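Local coordinates for pesticidal crystal protein Cry4Aa (Bacillus thuringiensis, PDB 2C9K) that promotes colloid-osmotic lysis by binding to midgut epithelial cells of insects, and is toxic to mosquito larvae, at residues Asn123-Asn128 / Tyr134-Val139; Ser141-Ala146 / Asn195-Thr200. All blocks are in the same frame, centred on the assembly; numbering follows the deposited sequence.

Contact 1: Asn123-Asn128 / Tyr134-Val139; sequences NSCPPN and YYNILV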
ATOM      1  N   ASN A 123      27.148   0.141   1.923  1.00 44.39           N
ATOM      2  CA  ASN A 123      28.414   0.143   2.638  1.00 44.85           C
ATOM      3  C   ASN A 123      29.134   1.481   2.669  1.00 45.50           C
ATOM      4  O   ASN A 123      30.159   1.620   3.331  1.00 45.38           O
ATOM      5  CB  ASN A 123      29.318  -0.954   2.085  1.00 44.53           C
ATOM      6  CG  ASN A 123      28.712  -2.339   2.264  1.00 47.59           C
ATOM      7  OD1 ASN A 123      28.402  -2.751   3.384  1.00 47.80           O
ATOM      8  ND2 ASN A 123      28.529  -3.058   1.160  1.00 49.57           N
ATOM      9  N   SER A 124      28.594   2.473   1.972  1.00 46.71           N
ATOM     10  CA  SER A 124      29.204   3.799   1.972  1.00 48.74           C
ATOM     11  C   SER A 124      28.565   4.649   3.070  1.00 49.90           C
ATOM     12  O   SER A 124      28.126   5.774   2.827  1.00 50.18           O
ATOM     13  CB  SER A 124      29.020   4.471   0.609  1.00 48.49           C
ATOM     14  OG  SER A 124      29.722   3.762  -0.396  1.00 49.57           O
ATOM     15  N   CYS A 125      28.528   4.103   4.283  1.00 51.14           N
ATOM     16  CA  CYS A 125      27.920   4.791   5.416  1.00 52.41           C
ATOM     17  C   CYS A 125      28.935   5.309   6.433  1.00 52.89           C
ATOM     18  O   CYS A 125      30.109   4.945   6.400  1.00 53.15           O
ATOM     19  CB  CYS A 125      26.938   3.848   6.116  1.00 52.75           C
ATOM     20  SG  CYS A 125      27.721   2.462   6.997  1.00 54.31           S
ATOM     21  N   PRO A 126      28.492   6.187   7.346  1.00 53.27           N
ATOM     22  CA  PRO A 126      29.386   6.732   8.368  1.00 54.01           C
ATOM     23  C   PRO A 126      29.979   5.600   9.212  1.00 55.07           C
ATOM     24  O   PRO A 126      29.348   4.556   9.389  1.00 54.82           O
ATOM     25  CB  PRO A 126      28.462   7.637   9.173  1.00 53.39           C
ATOM     26  CG  PRO A 126      27.524   8.135   8.140  1.00 53.02           C
ATOM     27  CD  PRO A 126      27.193   6.877   7.377  1.00 53.46           C
ATOM     28  N   PRO A 127      31.201   5.794   9.741  1.00 55.79           N
ATOM     29  CA  PRO A 127      31.865   4.775  10.561  1.00 56.19           C
ATOM     30  C   PRO A 127      30.988   4.263  11.696  1.00 56.81           C
ATOM     31  O   PRO A 127      30.674   3.073  11.757  1.00 56.42           O
ATOM     32  CB  PRO A 127      33.105   5.504  11.065  1.00 56.43           C
ATOM     33  CG  PRO A 127      33.425   6.432   9.927  1.00 55.53           C
ATOM     34  CD  PRO A 127      32.059   6.984   9.598  1.00 55.43           C
ATOM     35  N   ASN A 128      30.599   5.176  12.582  1.00 58.12           N
ATOM     36  CA  ASN A 128      29.753   4.880  13.742  1.00 59.96           C
ATOM     37  C   ASN A 128      28.600   3.921  13.390  1.00 60.20           C
ATOM     38  O   ASN A 128      27.792   4.204  12.503  1.00 60.24           O
ATOM     39  CB  ASN A 128      29.207   6.205  14.303  1.00 60.93           C
ATOM     40  CG  ASN A 128      28.574   6.062  15.682  1.00 61.89           C
ATOM     41  OD1 ASN A 128      28.223   7.063  16.314  1.00 62.46           O
ATOM     42  ND2 ASN A 128      28.418   4.827  16.149  1.00 60.62           N
ATOM     43  N   TYR A 134      21.206   4.791  10.498  1.00 44.20           N
ATOM     44  CA  TYR A 134      20.430   5.973  10.157  1.00 41.01           C
ATOM     45  C   TYR A 134      20.647   6.351   8.700  1.00 39.34           C
ATOM     46  O   TYR A 134      19.717   6.790   8.028  1.00 39.11           O
ATOM     47  CB  TYR A 134      20.818   7.143  11.065  1.00 41.26           C
ATOM     48  CG  TYR A 134      20.157   8.448  10.687  1.00 41.68           C
ATOM     49  CD1 TYR A 134      18.764   8.568  10.661  1.00 42.06           C
ATOM     50  CD2 TYR A 134      20.918   9.560  10.337  1.00 39.01           C
ATOM     51  CE1 TYR A 134      18.155   9.765  10.291  1.00 39.24           C
ATOM     52  CE2 TYR A 134      20.317  10.753   9.969  1.00 37.87           C
ATOM     53  CZ  TYR A 134      18.940  10.849   9.947  1.00 37.92           C
ATOM     54  OH  TYR A 134      18.348  12.037   9.587  1.00 37.35           O
ATOM     55  N   TYR A 135      21.875   6.179   8.219  1.00 37.88           N
ATOM     56  CA  TYR A 135      22.209   6.494   6.832  1.00 36.22           C
ATOM     57  C   TYR A 135      21.502   5.551   5.858  1.00 35.31           C
ATOM     58  O   TYR A 135      21.098   5.961   4.771  1.00 34.12           O
ATOM     59  CB  TYR A 135      23.727   6.412   6.600  1.00 35.01           C
ATOM     60  CG  TYR A 135      24.104   6.233   5.138  1.00 34.52           C
ATOM     61  CD1 TYR A 135      24.172   7.319   4.268  1.00 33.35           C
ATOM     62  CD2 TYR A 135      24.335   4.959   4.613  1.00 34.33           C
ATOM     63  CE1 TYR A 135      24.460   7.137   2.912  1.00 32.70           C
ATOM     64  CE2 TYR A 135      24.619   4.769   3.269  1.00 32.79           C
ATOM     65  CZ  TYR A 135      24.681   5.857   2.424  1.00 33.06           C
ATOM     66  OH  TYR A 135      24.969   5.653   1.092  1.00 31.31           O
ATOM     67  N   ASN A 136      21.361   4.286   6.242  1.00 35.26           N
ATOM     68  CA  ASN A 136      20.717   3.325   5.363  1.00 35.94           C
ATOM     69  C   ASN A 136      19.206   3.398   5.352  1.00 34.97           C
ATOM     70  O   ASN A 136      18.584   3.043   4.358  1.00 35.97           O
ATOM     71  CB  ASN A 136      21.176   1.913   5.694  1.00 37.97           C
ATOM     72  CG  ASN A 136      22.479   1.568   5.012  1.00 40.45           C
ATOM     73  OD1 ASN A 136      22.542   1.465   3.783  1.00 40.03           O
ATOM     74  ND2 ASN A 136      23.534   1.402   5.801  1.00 41.94           N
ATOM     75  N   ILE A 137      18.602   3.851   6.440  1.00 33.46           N
ATOM     76  CA  ILE A 137      17.157   3.976   6.433  1.00 33.30           C
ATOM     77  C   ILE A 137      16.858   5.267   5.673  1.00 34.15           C
ATOM     78  O   ILE A 137      15.786   5.437   5.093  1.00 35.48           O
ATOM     79  CB  ILE A 137      16.562   4.101   7.847  1.00 31.80           C
ATOM     80  CG1 ILE A 137      16.808   5.495   8.390  1.00 31.48           C
ATOM     81  CG2 ILE A 137      17.164   3.075   8.766  1.00 29.43           C
ATOM     82  CD1 ILE A 137      15.803   5.881   9.408  1.00 36.22           C
ATOM     83  N   LEU A 138      17.832   6.170   5.688  1.00 33.72           N
ATOM     84  CA  LEU A 138      17.720   7.463   5.029  1.00 32.79           C
ATOM     85  C   LEU A 138      17.913   7.304   3.521  1.00 33.49           C
ATOM     86  O   LEU A 138      17.569   8.187   2.743  1.00 35.58           O
ATOM     87  CB  LEU A 138      18.776   8.419   5.603  1.00 30.94           C
ATOM     88  CG  LEU A 138      18.402   9.900   5.704  1.00 31.92           C
ATOM     89  CD1 LEU A 138      17.157  10.034   6.573  1.00 31.22           C
ATOM     90  CD2 LEU A 138      19.555  10.705   6.293  1.00 29.76           C
ATOM     91  N   VAL A 139      18.458   6.166   3.112  1.00 33.00           N
ATOM     92  CA  VAL A 139      18.706   5.889   1.703  1.00 32.34           C
ATOM     93  C   VAL A 139      17.792   4.751   1.222  1.00 32.89           C
ATOM     94  O   VAL A 139      17.766   4.421   0.033  1.00 33.68           O
ATOM     95  CB  VAL A 139      20.191   5.495   1.487  1.00 32.37           C
ATOM     96  CG1 VAL A 139      20.448   5.173   0.047  1.00 34.93           C
ATOM     97  CG2 VAL A 139      21.096   6.631   1.907  1.00 33.49           C
TER
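Tyr-135 packs its side chain against Ser-124, Cys-125 and Pro-126, in the loop that follows helix 103-123. Its CB meets Pro-126 CD at 3.6 Å, and the proline ring and the tyrosine side chain cross at about a right angle. CG lies between two neighbours, Pro-126 CD and Cys-125 CB. CD2 is close to CB and CA of Cys-125. The CA of Cys-125 stands over the ring face, 4.1 Å from the centroid of the Tyr-135 ring and 27° off the normal, a CH-pi contact. CE2 has both Cys-125 CB and Ser-124 O as neighbours, and CE1 and OH also approach that oxygen. CZ lies 3.5 Å from Ser-124 O, which sits above the same face near the rim. The opposite face has Val-139 CG2 over it, near the rim, four residues further along the chain. The ring thus lies between Ser-124 and Cys-125 on one face and Val-139 on the other. With CG anti to the backbone N (chi1 159°), it extends from the helix towards this loop. At the tip, OH is hydrogen-bonded to Leu-121 O, near the end of helix 103-123.

Ser-124 is the centre of an inverse gamma turn, closed by a weak bond of 3.1 Å from Cys-125 N to Asn-123 O. Cys-125 SG forms the disulfide with Cys-132, so a covalent link joins the loop to helix 129-137 beside the tyrosine packing. Asn-136 ND2 approaches Cys-125 CB at 4.2 Å. Its hydrogen bonds go to Cys-132 O and Val-122 O.

The loop leads from helix 103-123 to the short helix 129-137. Helix 64-74 touches both sides of the contact, with Tyr-66 on Pro-126 and Ala-70 on Tyr-135, within the all-helical N-terminal domain.

Contact 2: Ser141-Ala146 / Asn195-Thr200; sequences SSYAQA and NYCVTT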
ATOM      1  N   SER A 141      14.615   4.488   0.565  1.00 25.55           N
ATOM      2  CA  SER A 141      13.725   4.743  -0.559  1.00 27.21           C
ATOM      3  C   SER A 141      14.460   4.665  -1.901  1.00 28.13           C
ATOM      4  O   SER A 141      13.912   4.170  -2.881  1.00 30.02           O
ATOM      5  CB  SER A 141      13.006   6.094  -0.397  1.00 26.63           C
ATOM      6  OG  SER A 141      13.858   7.194  -0.629  1.00 31.20           O
ATOM      7  N   SER A 142      15.698   5.144  -1.952  1.00 29.47           N
ATOM      8  CA  SER A 142      16.483   5.076  -3.186  1.00 29.53           C
ATOM      9  C   SER A 142      16.890   3.613  -3.394  1.00 30.39           C
ATOM     10  O   SER A 142      16.932   3.103  -4.517  1.00 30.93           O
ATOM     11  CB  SER A 142      17.731   5.952  -3.062  1.00 29.34           C
ATOM     12  OG  SER A 142      17.376   7.285  -2.736  1.00 31.62           O
ATOM     13  N   TYR A 143      17.194   2.940  -2.291  1.00 29.52           N
ATOM     14  CA  TYR A 143      17.569   1.544  -2.339  1.00 29.02           C
ATOM     15  C   TYR A 143      16.476   0.783  -3.075  1.00 29.64           C
ATOM     16  O   TYR A 143      16.751  -0.015  -3.973  1.00 31.30           O
ATOM     17  CB  TYR A 143      17.690   0.990  -0.924  1.00 29.92           C
ATOM     18  CG  TYR A 143      18.031  -0.482  -0.872  1.00 31.41           C
ATOM     19  CD1 TYR A 143      19.352  -0.914  -0.963  1.00 32.22           C
ATOM     20  CD2 TYR A 143      17.034  -1.442  -0.756  1.00 31.64           C
ATOM     21  CE1 TYR A 143      19.671  -2.262  -0.932  1.00 32.78           C
ATOM     22  CE2 TYR A 143      17.344  -2.798  -0.733  1.00 33.67           C
ATOM     23  CZ  TYR A 143      18.667  -3.201  -0.817  1.00 33.41           C
ATOM     24  OH  TYR A 143      18.985  -4.543  -0.773  1.00 33.85           O
ATOM     25  N   ALA A 144      15.232   1.041  -2.684  1.00 29.49           N
ATOM     26  CA  ALA A 144      14.076   0.375  -3.270  1.00 28.77           C
ATOM     27  C   ALA A 144      14.014   0.512  -4.780  1.00 28.65           C
ATOM     28  O   ALA A 144      13.919  -0.492  -5.479  1.00 30.61           O
ATOM     29  CB  ALA A 144      12.785   0.894  -2.634  1.00 27.81           C
ATOM     30  N   GLN A 145      14.061   1.737  -5.291  0.50 27.86           N
ATOM     31  CA  GLN A 145      14.014   1.928  -6.734  0.50 28.33           C
ATOM     32  C   GLN A 145      15.096   1.100  -7.422  0.50 28.34           C
ATOM     33  O   GLN A 145      14.848   0.475  -8.452  0.50 27.44           O
ATOM     34  CB  GLN A 145      14.183   3.403  -7.085  0.50 29.07           C
ATOM     35  CG  GLN A 145      12.976   4.262  -6.748  1.00 31.58           C
ATOM     36  CD  GLN A 145      11.709   3.777  -7.429  1.00 32.13           C
ATOM     37  OE1 GLN A 145      11.748   3.315  -8.566  1.00 33.46           O
ATOM     38  NE2 GLN A 145      10.578   3.890  -6.739  1.00 31.56           N
ATOM     39  N   ALA A 146      16.293   1.090  -6.844  1.00 29.24           N
ATOM     40  CA  ALA A 146      17.402   0.323  -7.405  1.00 30.49           C
ATOM     41  C   ALA A 146      17.064  -1.166  -7.458  1.00 31.01           C
ATOM     42  O   ALA A 146      17.153  -1.789  -8.516  1.00 32.82           O
ATOM     43  CB  ALA A 146      18.664   0.535  -6.580  1.00 28.86           C
ATOM     44  N   ASN A 195      13.061  -8.864   2.468  1.00 24.40           N
ATOM     45  CA  ASN A 195      13.496  -8.912   3.859  1.00 25.23           C
ATOM     46  C   ASN A 195      14.366  -7.734   4.303  1.00 25.78           C
ATOM     47  O   ASN A 195      14.318  -7.332   5.465  1.00 26.03           O
ATOM     48  CB  ASN A 195      14.250 -10.217   4.144  1.00 26.08           C
ATOM     49  CG  ASN A 195      13.362 -11.455   4.033  1.00 25.93           C
ATOM     50  OD1 ASN A 195      12.232 -11.466   4.521  1.00 25.55           O
ATOM     51  ND2 ASN A 195      13.883 -12.508   3.400  1.00 23.89           N
ATOM     52  N   TYR A 196      15.161  -7.181   3.392  1.00 27.06           N
ATOM     53  CA  TYR A 196      16.029  -6.061   3.745  1.00 26.49           C
ATOM     54  C   TYR A 196      15.229  -4.782   3.912  1.00 27.85           C
ATOM     55  O   TYR A 196      15.365  -4.093   4.921  1.00 29.79           O
ATOM     56  CB  TYR A 196      17.107  -5.840   2.683  1.00 25.36           C
ATOM     57  CG  TYR A 196      17.991  -4.645   2.984  1.00 26.94           C
ATOM     58  CD1 TYR A 196      18.943  -4.698   4.004  1.00 26.96           C
ATOM     59  CD2 TYR A 196      17.837  -3.441   2.293  1.00 25.37           C
ATOM     60  CE1 TYR A 196      19.714  -3.585   4.332  1.00 24.43           C
ATOM     61  CE2 TYR A 196      18.602  -2.325   2.612  1.00 25.02           C
ATOM     62  CZ  TYR A 196      19.537  -2.406   3.638  1.00 25.28           C
ATOM     63  OH  TYR A 196      20.277  -1.304   3.993  1.00 25.57           O
ATOM     64  N   CYS A 197      14.406  -4.461   2.916  1.00 28.14           N
ATOM     65  CA  CYS A 197      13.572  -3.261   2.953  1.00 28.13           C
ATOM     66  C   CYS A 197      12.696  -3.242   4.199  1.00 28.33           C
ATOM     67  O   CYS A 197      12.599  -2.223   4.887  1.00 28.03           O
ATOM     68  CB  CYS A 197      12.667  -3.195   1.723  1.00 28.23           C
ATOM     69  SG  CYS A 197      13.540  -2.986   0.158  1.00 32.31           S
ATOM     70  N   VAL A 198      12.052  -4.372   4.476  1.00 27.16           N
ATOM     71  CA  VAL A 198      11.181  -4.471   5.629  1.00 26.17           C
ATOM     72  C   VAL A 198      12.005  -4.293   6.889  1.00 26.84           C
ATOM     73  O   VAL A 198      11.610  -3.548   7.788  1.00 29.99           O
ATOM     74  CB  VAL A 198      10.447  -5.828   5.675  1.00 25.10           C
ATOM     75  CG1 VAL A 198       9.617  -5.927   6.945  1.00 23.64           C
ATOM     76  CG2 VAL A 198       9.562  -5.976   4.449  1.00 22.09           C
ATOM     77  N   THR A 199      13.152  -4.964   6.955  1.00 24.62           N
ATOM     78  CA  THR A 199      14.024  -4.847   8.126  1.00 23.79           C
ATOM     79  C   THR A 199      14.392  -3.384   8.365  1.00 24.16           C
ATOM     80  O   THR A 199      14.169  -2.838   9.450  1.00 22.31           O
ATOM     81  CB  THR A 199      15.347  -5.646   7.946  1.00 22.44           C
ATOM     82  OG1 THR A 199      15.090  -7.047   8.077  1.00 22.26           O
ATOM     83  CG2 THR A 199      16.361  -5.230   8.983  1.00 18.48           C
ATOM     84  N   THR A 200      14.960  -2.765   7.333  1.00 23.92           N
ATOM     85  CA  THR A 200      15.393  -1.382   7.401  1.00 25.77           C
ATOM     86  C   THR A 200      14.232  -0.451   7.707  1.00 26.42           C
ATOM     87  O   THR A 200      14.375   0.505   8.473  1.00 26.55           O
ATOM     88  CB  THR A 200      16.051  -0.967   6.079  1.00 26.50           C
ATOM     89  OG1 THR A 200      17.093  -1.899   5.767  1.00 28.43           O
ATOM     90  CG2 THR A 200      16.651   0.433   6.186  1.00 26.67           C
TER
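Tyr-143 and Tyr-196 form the aromatic part of this contact. Their ring centroids are 4.5 Å apart, and the planes are inclined at 52°. The rings meet obliquely. Tyr-196 CE2 stands 3.4 Å above the plane of the Tyr-143 ring, over its centre. Both side chains have CG anti to the backbone N (chi1 178° in Tyr-143 and 177° in Tyr-196), which sends each ring out from its helix towards the other.

A sulfur-aromatic contact adds to this. Cys-197 SG lies at the edge of the Tyr-143 ring, in its plane and 5.0 Å from the centroid. Tyr-143 therefore meets Tyr-196 with a face and Cys-197 with an edge.

No hydrogen bond crosses between the helices. Within helix 183-208, Thr-200 OG1 donates to Tyr-196 O at 2.9 Å, from above the carbonyl plane. The same oxygen also takes the helix bond from Thr-200 N. Thr-200 OG1 also lies above one face of the Tyr-196 ring, towards its rim.

Val-122 of helix 103-123 touches both tyrosines, and Val-236 of helix 222-240 touches Cys-197. Helix 140-164 also meets helices 5-16 and 46-58. This is consistent with the central helix of the delta-endotoxin N-terminal bundle, the domain associated with pore formation in this family.

Along the chain, helix 103-123 ends at the loop that opens contact 1. Contact 1 closes a short excursion through the first residues of helix 129-137, setting that helix against the loop that follows helix 103-123. Helix 140-164 then begins, and contact 2 opens at 141-146. It closes the much longer excursion to 195-200, in helix 183-208. The two closures are in series and neither nest nor cross. They also touch in space. Asn-136 packs on Tyr-196, and Ile-137 on Thr-200. Together they tie helices 103-123, 129-137, 140-164 and 183-208 into one part of the N-terminal helical bundle.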